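Local coordinates for protein stress response kinase A (Escherichia coli, PDB 1ZYL) that is a serine/threonine protein kinase that uses ATP to phosphorylate itself and protein substrates, and helps protect the cell from stress, at residues L129-M132 with H133-G136; A74-L77 with V78-V82; I207-R210 with D211-F215. All blocks are in the same frame, centred on the assembly; numbering follows the deposited sequence.

Overall arrangement
All three contacts are local and follow the chain in the order 2, 1, 3. Contact 2 ends helix 64-79, contact 1 is the last two turns of helix 119-136, and contact 3 is the hairpin of strands 207-209 and 213-215. The centres of contacts 1 and 2 lie about 10 Å apart, of 1 and 3 about 16 Å, and of 2 and 3, which do not touch, about 15 Å; contact 1 touches both others: T135 and R131 meet the residues that close contact 2, while L129 and M132 pack on F215. The end of helix 119-136 joins the helix that follows the first three strands to the hairpin between N206 and D217, inferred magnesium ligands.

Contact 1 of 3, residues L129-M132 with H133-G136; sequences LGRM and HQTG
L129 O accepts the backbone N-H of H133 at 3.0 Å, and the same i to i+4 pattern runs on through R131 O with T135 N to M132 O with G136 N. The bond between M132 O and G136 N (2.7 Å) is nearly straight and lies in the carbonyl plane. Between these, Q134 N has only weak bonds, to G130 O and R131 O. Both segments are helical, forming the last turns of helix 119-136. A chi1 of -69° sets H133 CG beside the backbone N, which brings one face of the imidazole over L129 O; H133 CG lies 3.4 Å from L129 O. M132 CG is anti to the backbone N and the chain bends at chi3, bringing SD to the edge of the H133 ring, 5.5 Å from its centroid. On the partly exposed flank the extended chain of Q134 carries its amide back beside R131, NE2 lying 3.6 Å from R131 CG. The guanidinium and amide planes are turned 51° apart, and the polar end of R131 goes elsewhere: NH2 bonds to E81 O, with F255 placed for a cation-pi contact. T135 OG1 bonds to D80 OD2, so both side chains tie this helix to the end of helix 64-79. As for H133, ND1 bonds to Y252 OH and NE2 to D229 OD1. Gripped at both nitrogens, the buried imidazole has its rotation fixed, and the D229 carboxylate probably keeps a proton on NE2 and may favour the charged form of the ring.

Contact 2 of 3, residues A74-L77 with V78-V82; sequences ALQL and VNDEV
A74 O, L75 O and Q76 O take the backbone N-H groups of V78, N79 and D80 in turn, the last of them a 3.1 Å bond between D80 N and Q76 O that runs nearly along the C=O axis. L77 and V82 make the main side-chain meeting. The branch carbon of L77 lies against the valine, with CG 3.8 Å from V82 CB and 4.0 Å from V82 CG1, and the two side chains cross obliquely. V82 can face back like this because the chain turns back after D80, which is the work of a Schellman motif closing helix 64-79. E81 takes positive phi (61°) as its C-prime residue; E81 N bonds to V78 O at 2.8 Å, and V82 N makes a weak 3.1 Å bond to L77 O. The L77-V82 pair is the apolar contact that commonly accompanies such an ending, and it looks onto helix 119-136, where L77 packs on M132 and V82 on R131. In a protein-kinase-like fold the helix that follows the third N-terminal strand corresponds to helix C, so this is probably the end of that element. On another flank of the helix, Q76 and D80 lie one turn apart. D80 CG sits beside the backbone N (chi1 -54°), which swings OD2 back to within 3.7 Å of Q76 CG, while the amide and carboxylate planes stand 47° apart. Each polar end has its own partner: Q76 OE1 bonds to R197 NH1, and D80 OD2 receives both T135 OG1 and the ammonium group of K138.

Contact 3 of 3, residues I207-R210 with D211-F215; sequences ILWR and DGPMF
The indole of W209 has the backbone of the turn laid across one face. G212 N sits over the centre of the ring system, 3.4 Å above its plane. G212 CA lies almost on the normal of the six-membered ring of W209, a CH-pi contact of 3.8 Å to its centroid. With chi1 at 179° the tryptophan CG is anti to the backbone N, which folds the ring back under the turn and alongside P213. A leucine in its place would probably leave the G212 peptide without the flat surface it rests on and open a gap beside P213. The guanidinium of R210 is a second flat group: M214 CE lies over one face, 3.6 Å above the plane and toward the rim, and SD comes 3.4 Å from NH1, which itself bonds to V109 O. On F215, I207 CG1 meets the ring as an off-centre CH-pi contact. All this belongs to a tight antiparallel beta hairpin, which probably corresponds to the one following the catalytic loop in protein-kinase-like folds. L208 and M214 form its hydrogen-bonded pair, with L208 N to M214 O at 2.9 Å and nearly straight, and M214 N to L208 O more bent (131°). R210 N bonds to G212 O across the turn, where the backbone angles of G212 call for glycine. I207, W209, P213 and F215 share one face of the sheet; I207 CD1 rests 3.8 Å from P213 CB, and helix 119-136 packs there through Q121, A124, V125 and L129. On the other face L208 CB touches M214 CE at 3.7 Å.

Contact 1 of 3, residues L129-M132 with H133-G136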
loop_
_atom_site.group_PDB
_atom_site.type_symbol
_atom_site.label_atom_id
_atom_site.label_comp_id
_atom_site.label_asym_id
_atom_site.label_seq_id
_atom_site.Cartn_x
_atom_site.Cartn_y
_atom_site.Cartn_z
ATOM N N LEU A 129 8.424 -12.996 -3.336
ATOM C CA LEU A 129 8.696 -11.746 -2.641
ATOM C C LEU A 129 10.219 -11.604 -2.510
ATOM O O LEU A 129 10.765 -10.501 -2.477
ATOM C CB LEU A 129 8.037 -11.793 -1.261
ATOM C CG LEU A 129 7.169 -10.626 -0.784
ATOM C CD1 LEU A 129 6.480 -9.936 -1.957
ATOM C CD2 LEU A 129 6.139 -11.166 0.205
ATOM N N GLY A 130 10.897 -12.745 -2.446
ATOM C CA GLY A 130 12.339 -12.745 -2.324
ATOM C C GLY A 130 12.968 -12.392 -3.652
ATOM O O GLY A 130 14.011 -11.744 -3.699
ATOM N N ARG A 131 12.340 -12.825 -4.738
ATOM C CA ARG A 131 12.869 -12.508 -6.049
ATOM C C ARG A 131 12.508 -11.060 -6.373
ATOM O O ARG A 131 13.224 -10.386 -7.118
ATOM C CB ARG A 131 12.294 -13.442 -7.113
ATOM C CG ARG A 131 12.891 -13.192 -8.501
ATOM C CD ARG A 131 12.260 -14.053 -9.586
ATOM N NE ARG A 131 12.609 -15.464 -9.458
ATOM C CZ ARG A 131 12.184 -16.413 -10.285
ATOM N NH1 ARG A 131 12.551 -17.672 -10.101
ATOM N NH2 ARG A 131 11.384 -16.104 -11.297
ATOM N N MET A 132 11.407 -10.580 -5.794
ATOM C CA MET A 132 10.965 -9.210 -6.027
ATOM C C MET A 132 11.975 -8.260 -5.430
ATOM O O MET A 132 12.477 -7.368 -6.111
ATOM C CB MET A 132 9.602 -8.947 -5.392
ATOM C CG MET A 132 8.898 -7.711 -5.954
ATOM S SD MET A 132 7.654 -7.006 -4.854
ATOM C CE MET A 132 6.313 -8.111 -5.113
ATOM N N HIS A 133 12.274 -8.458 -4.150
ATOM C CA HIS A 133 13.241 -7.613 -3.452
ATOM C C HIS A 133 14.633 -7.758 -4.036
ATOM O O HIS A 133 15.474 -6.871 -3.865
ATOM C CB HIS A 133 13.265 -7.944 -1.964
ATOM C CG HIS A 133 12.018 -7.543 -1.248
ATOM N ND1 HIS A 133 11.919 -7.523 0.124
ATOM C CD2 HIS A 133 10.814 -7.138 -1.718
ATOM C CE1 HIS A 133 10.710 -7.122 0.471
ATOM N NE2 HIS A 133 10.020 -6.881 -0.628
ATOM N N GLN A 134 14.867 -8.879 -4.721
ATOM C CA GLN A 134 16.146 -9.127 -5.368
ATOM C C GLN A 134 16.278 -8.070 -6.458
ATOM O O GLN A 134 17.335 -7.457 -6.620
ATOM C CB GLN A 134 16.164 -10.513 -5.997
ATOM C CG GLN A 134 17.519 -10.925 -6.544
ATOM C CD GLN A 134 17.481 -12.272 -7.241
ATOM O OE1 GLN A 134 18.519 -12.870 -7.500
ATOM N NE2 GLN A 134 16.285 -12.749 -7.556
ATOM N N THR A 135 15.186 -7.863 -7.195
ATOM C CA THR A 135 15.134 -6.860 -8.260
ATOM C C THR A 135 15.128 -5.504 -7.587
ATOM O O THR A 135 16.003 -4.670 -7.805
ATOM C CB THR A 135 13.830 -6.950 -9.076
ATOM O OG1 THR A 135 13.708 -8.255 -9.659
ATOM C CG2 THR A 135 13.819 -5.912 -10.173
ATOM N N GLY A 136 14.119 -5.309 -6.750
ATOM C CA GLY A 136 13.965 -4.059 -6.039
ATOM C C GLY A 136 15.229 -3.512 -5.417
ATOM O O GLY A 136 15.325 -2.309 -5.187
#

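Contact 2 of 3, residues A74-L77 with V78-V82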
loop_
_atom_site.group_PDB
_atom_site.type_symbol
_atom_site.label_atom_id
_atom_site.label_comp_id
_atom_site.label_asym_id
_atom_site.label_seq_id
_atom_site.Cartn_x
_atom_site.Cartn_y
_atom_site.Cartn_z
ATOM N N ALA A 74 7.844 -2.091 -12.250
ATOM C CA ALA A 74 6.947 -3.152 -12.696
ATOM C C ALA A 74 7.484 -3.844 -13.940
ATOM O O ALA A 74 7.518 -5.069 -14.013
ATOM C CB ALA A 74 5.567 -2.589 -12.987
ATOM N N LEU A 75 7.909 -3.049 -14.916
ATOM C CA LEU A 75 8.428 -3.586 -16.165
ATOM C C LEU A 75 9.679 -4.421 -15.932
ATOM O O LEU A 75 9.808 -5.510 -16.484
ATOM C CB LEU A 75 8.738 -2.452 -17.139
ATOM C CG LEU A 75 8.565 -2.811 -18.616
ATOM C CD1 LEU A 75 7.098 -2.612 -19.007
ATOM C CD2 LEU A 75 9.476 -1.938 -19.478
ATOM N N GLN A 76 10.601 -3.909 -15.119
ATOM C CA GLN A 76 11.835 -4.630 -14.813
ATOM C C GLN A 76 11.516 -5.911 -14.052
ATOM O O GLN A 76 12.069 -6.974 -14.336
ATOM C CB GLN A 76 12.775 -3.752 -13.981
ATOM C CG GLN A 76 13.970 -4.499 -13.396
ATOM C CD GLN A 76 15.045 -3.573 -12.847
ATOM O OE1 GLN A 76 14.755 -2.477 -12.358
ATOM N NE2 GLN A 76 16.293 -4.019 -12.910
ATOM N N LEU A 77 10.615 -5.798 -13.086
ATOM C CA LEU A 77 10.203 -6.935 -12.277
ATOM C C LEU A 77 9.701 -8.079 -13.171
ATOM O O LEU A 77 9.937 -9.257 -12.886
ATOM C CB LEU A 77 9.105 -6.485 -11.310
ATOM C CG LEU A 77 9.157 -6.951 -9.854
ATOM C CD1 LEU A 77 10.562 -6.803 -9.314
ATOM C CD2 LEU A 77 8.174 -6.131 -9.017
ATOM N N VAL A 78 9.007 -7.729 -14.250
ATOM C CA VAL A 78 8.493 -8.733 -15.174
ATOM C C VAL A 78 9.689 -9.439 -15.803
ATOM O O VAL A 78 9.719 -10.667 -15.898
ATOM C CB VAL A 78 7.643 -8.087 -16.295
ATOM C CG1 VAL A 78 7.026 -9.151 -17.169
ATOM C CG2 VAL A 78 6.562 -7.234 -15.695
ATOM N N ASN A 79 10.672 -8.650 -16.227
ATOM C CA ASN A 79 11.889 -9.179 -16.837
ATOM C C ASN A 79 12.542 -10.275 -15.992
ATOM O O ASN A 79 12.958 -11.305 -16.520
ATOM C CB ASN A 79 12.911 -8.058 -17.052
ATOM C CG ASN A 79 13.166 -7.764 -18.519
ATOM O OD1 ASN A 79 12.444 -6.981 -19.149
ATOM N ND2 ASN A 79 14.194 -8.402 -19.077
ATOM N N ASP A 80 12.639 -10.039 -14.684
ATOM C CA ASP A 80 13.252 -10.989 -13.759
ATOM C C ASP A 80 12.290 -12.064 -13.277
ATOM O O ASP A 80 12.554 -12.747 -12.291
ATOM C CB ASP A 80 13.829 -10.243 -12.570
ATOM C CG ASP A 80 14.776 -9.156 -12.994
ATOM O OD1 ASP A 80 15.597 -9.429 -13.888
ATOM O OD2 ASP A 80 14.707 -8.038 -12.442
ATOM N N GLU A 81 11.172 -12.195 -13.982
ATOM C CA GLU A 81 10.152 -13.196 -13.692
ATOM C C GLU A 81 9.482 -13.118 -12.322
ATOM O O GLU A 81 9.575 -14.038 -11.512
ATOM C CB GLU A 81 10.730 -14.598 -13.914
ATOM C CG GLU A 81 11.281 -14.813 -15.320
ATOM C CD GLU A 81 11.802 -16.224 -15.543
ATOM O OE1 GLU A 81 12.656 -16.685 -14.754
ATOM O OE2 GLU A 81 11.361 -16.872 -16.516
ATOM N N VAL A 82 8.799 -12.009 -12.073
ATOM C CA VAL A 82 8.077 -11.826 -10.824
ATOM C C VAL A 82 6.624 -11.511 -11.192
ATOM O O VAL A 82 6.349 -10.584 -11.955
ATOM C CB VAL A 82 8.688 -10.691 -9.988
ATOM C CG1 VAL A 82 7.927 -10.537 -8.682
ATOM C CG2 VAL A 82 10.151 -10.996 -9.709
#

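Contact 3 of 3, residues I207-R210 with D211-F215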
loop_
_atom_site.group_PDB
_atom_site.type_symbol
_atom_site.label_atom_id
_atom_site.label_comp_id
_atom_site.label_asym_id
_atom_site.label_seq_id
_atom_site.Cartn_x
_atom_site.Cartn_y
_atom_site.Cartn_z
ATOM N N ILE A 207 -3.007 -9.453 -3.377
ATOM C CA ILE A 207 -2.350 -10.603 -3.956
ATOM C C ILE A 207 -3.434 -11.583 -4.451
ATOM O O ILE A 207 -4.401 -11.873 -3.745
ATOM C CB ILE A 207 -1.352 -11.236 -2.923
ATOM C CG1 ILE A 207 -0.431 -12.230 -3.610
ATOM C CG2 ILE A 207 -2.098 -11.939 -1.822
ATOM C CD1 ILE A 207 -1.108 -13.503 -4.041
ATOM N N LEU A 208 -3.278 -12.042 -5.691
ATOM C CA LEU A 208 -4.216 -12.970 -6.319
ATOM C C LEU A 208 -3.562 -14.319 -6.575
ATOM O O LEU A 208 -2.335 -14.424 -6.626
ATOM C CB LEU A 208 -4.691 -12.406 -7.652
ATOM C CG LEU A 208 -5.580 -11.179 -7.580
ATOM C CD1 LEU A 208 -5.578 -10.492 -8.924
ATOM C CD2 LEU A 208 -6.981 -11.589 -7.167
ATOM N N TRP A 209 -4.376 -15.347 -6.771
ATOM C CA TRP A 209 -3.827 -16.671 -7.004
ATOM C C TRP A 209 -4.534 -17.493 -8.072
ATOM O O TRP A 209 -5.706 -17.846 -7.945
ATOM C CB TRP A 209 -3.798 -17.449 -5.683
ATOM C CG TRP A 209 -3.262 -18.842 -5.792
ATOM C CD1 TRP A 209 -3.888 -19.921 -6.341
ATOM C CD2 TRP A 209 -1.977 -19.300 -5.363
ATOM N NE1 TRP A 209 -3.076 -21.022 -6.282
ATOM C CE2 TRP A 209 -1.895 -20.672 -5.687
ATOM C CE3 TRP A 209 -0.884 -18.686 -4.734
ATOM C CZ2 TRP A 209 -0.766 -21.442 -5.404
ATOM C CZ3 TRP A 209 0.237 -19.450 -4.453
ATOM C CH2 TRP A 209 0.288 -20.816 -4.789
ATOM N N ARG A 210 -3.796 -17.780 -9.137
ATOM C CA ARG A 210 -4.272 -18.605 -10.236
ATOM C C ARG A 210 -3.050 -19.489 -10.455
ATOM O O ARG A 210 -2.184 -19.180 -11.279
ATOM C CB ARG A 210 -4.548 -17.768 -11.483
ATOM C CG ARG A 210 -5.665 -18.333 -12.360
ATOM C CD ARG A 210 -5.470 -18.048 -13.853
ATOM N NE ARG A 210 -5.203 -16.643 -14.161
ATOM C CZ ARG A 210 -4.012 -16.060 -14.056
ATOM N NH1 ARG A 210 -3.871 -14.776 -14.360
ATOM N NH2 ARG A 210 -2.956 -16.756 -13.652
ATOM N N ASP A 211 -2.982 -20.575 -9.685
ATOM C CA ASP A 211 -1.846 -21.491 -9.721
ATOM C C ASP A 211 -0.549 -20.683 -9.739
ATOM O O ASP A 211 0.201 -20.652 -10.722
ATOM C CB ASP A 211 -1.960 -22.443 -10.910
ATOM C CG ASP A 211 -2.942 -23.571 -10.644
ATOM O OD1 ASP A 211 -2.658 -24.409 -9.762
ATOM O OD2 ASP A 211 -4.003 -23.616 -11.299
ATOM N N GLY A 212 -0.324 -20.021 -8.605
ATOM C CA GLY A 212 0.834 -19.174 -8.403
ATOM C C GLY A 212 0.371 -17.831 -7.867
ATOM O O GLY A 212 -0.763 -17.422 -8.124
ATOM N N PRO A 213 1.205 -17.134 -7.086
ATOM C CA PRO A 213 0.770 -15.834 -6.572
ATOM C C PRO A 213 0.950 -14.808 -7.668
ATOM O O PRO A 213 1.762 -14.993 -8.572
ATOM C CB PRO A 213 1.728 -15.571 -5.412
ATOM C CG PRO A 213 2.171 -16.931 -5.003
ATOM C CD PRO A 213 2.369 -17.620 -6.331
ATOM N N MET A 214 0.183 -13.733 -7.590
ATOM C CA MET A 214 0.285 -12.656 -8.560
ATOM C C MET A 214 0.060 -11.377 -7.791
ATOM O O MET A 214 -1.034 -11.151 -7.278
ATOM C CB MET A 214 -0.779 -12.787 -9.644
ATOM C CG MET A 214 -0.674 -14.048 -10.463
ATOM S SD MET A 214 -2.000 -14.113 -11.655
ATOM C CE MET A 214 -3.418 -14.278 -10.562
ATOM N N PHE A 215 1.092 -10.549 -7.693
ATOM C CA PHE A 215 0.964 -9.300 -6.970
ATOM C C PHE A 215 0.352 -8.221 -7.842
ATOM O O PHE A 215 0.720 -8.050 -9.007
ATOM C CB PHE A 215 2.327 -8.866 -6.432
ATOM C CG PHE A 215 2.964 -9.899 -5.569
ATOM C CD1 PHE A 215 3.707 -10.926 -6.133
ATOM C CD2 PHE A 215 2.725 -9.916 -4.202
ATOM C CE1 PHE A 215 4.192 -11.962 -5.348
ATOM C CE2 PHE A 215 3.205 -10.948 -3.408
ATOM C CZ PHE A 215 3.938 -11.971 -3.981
#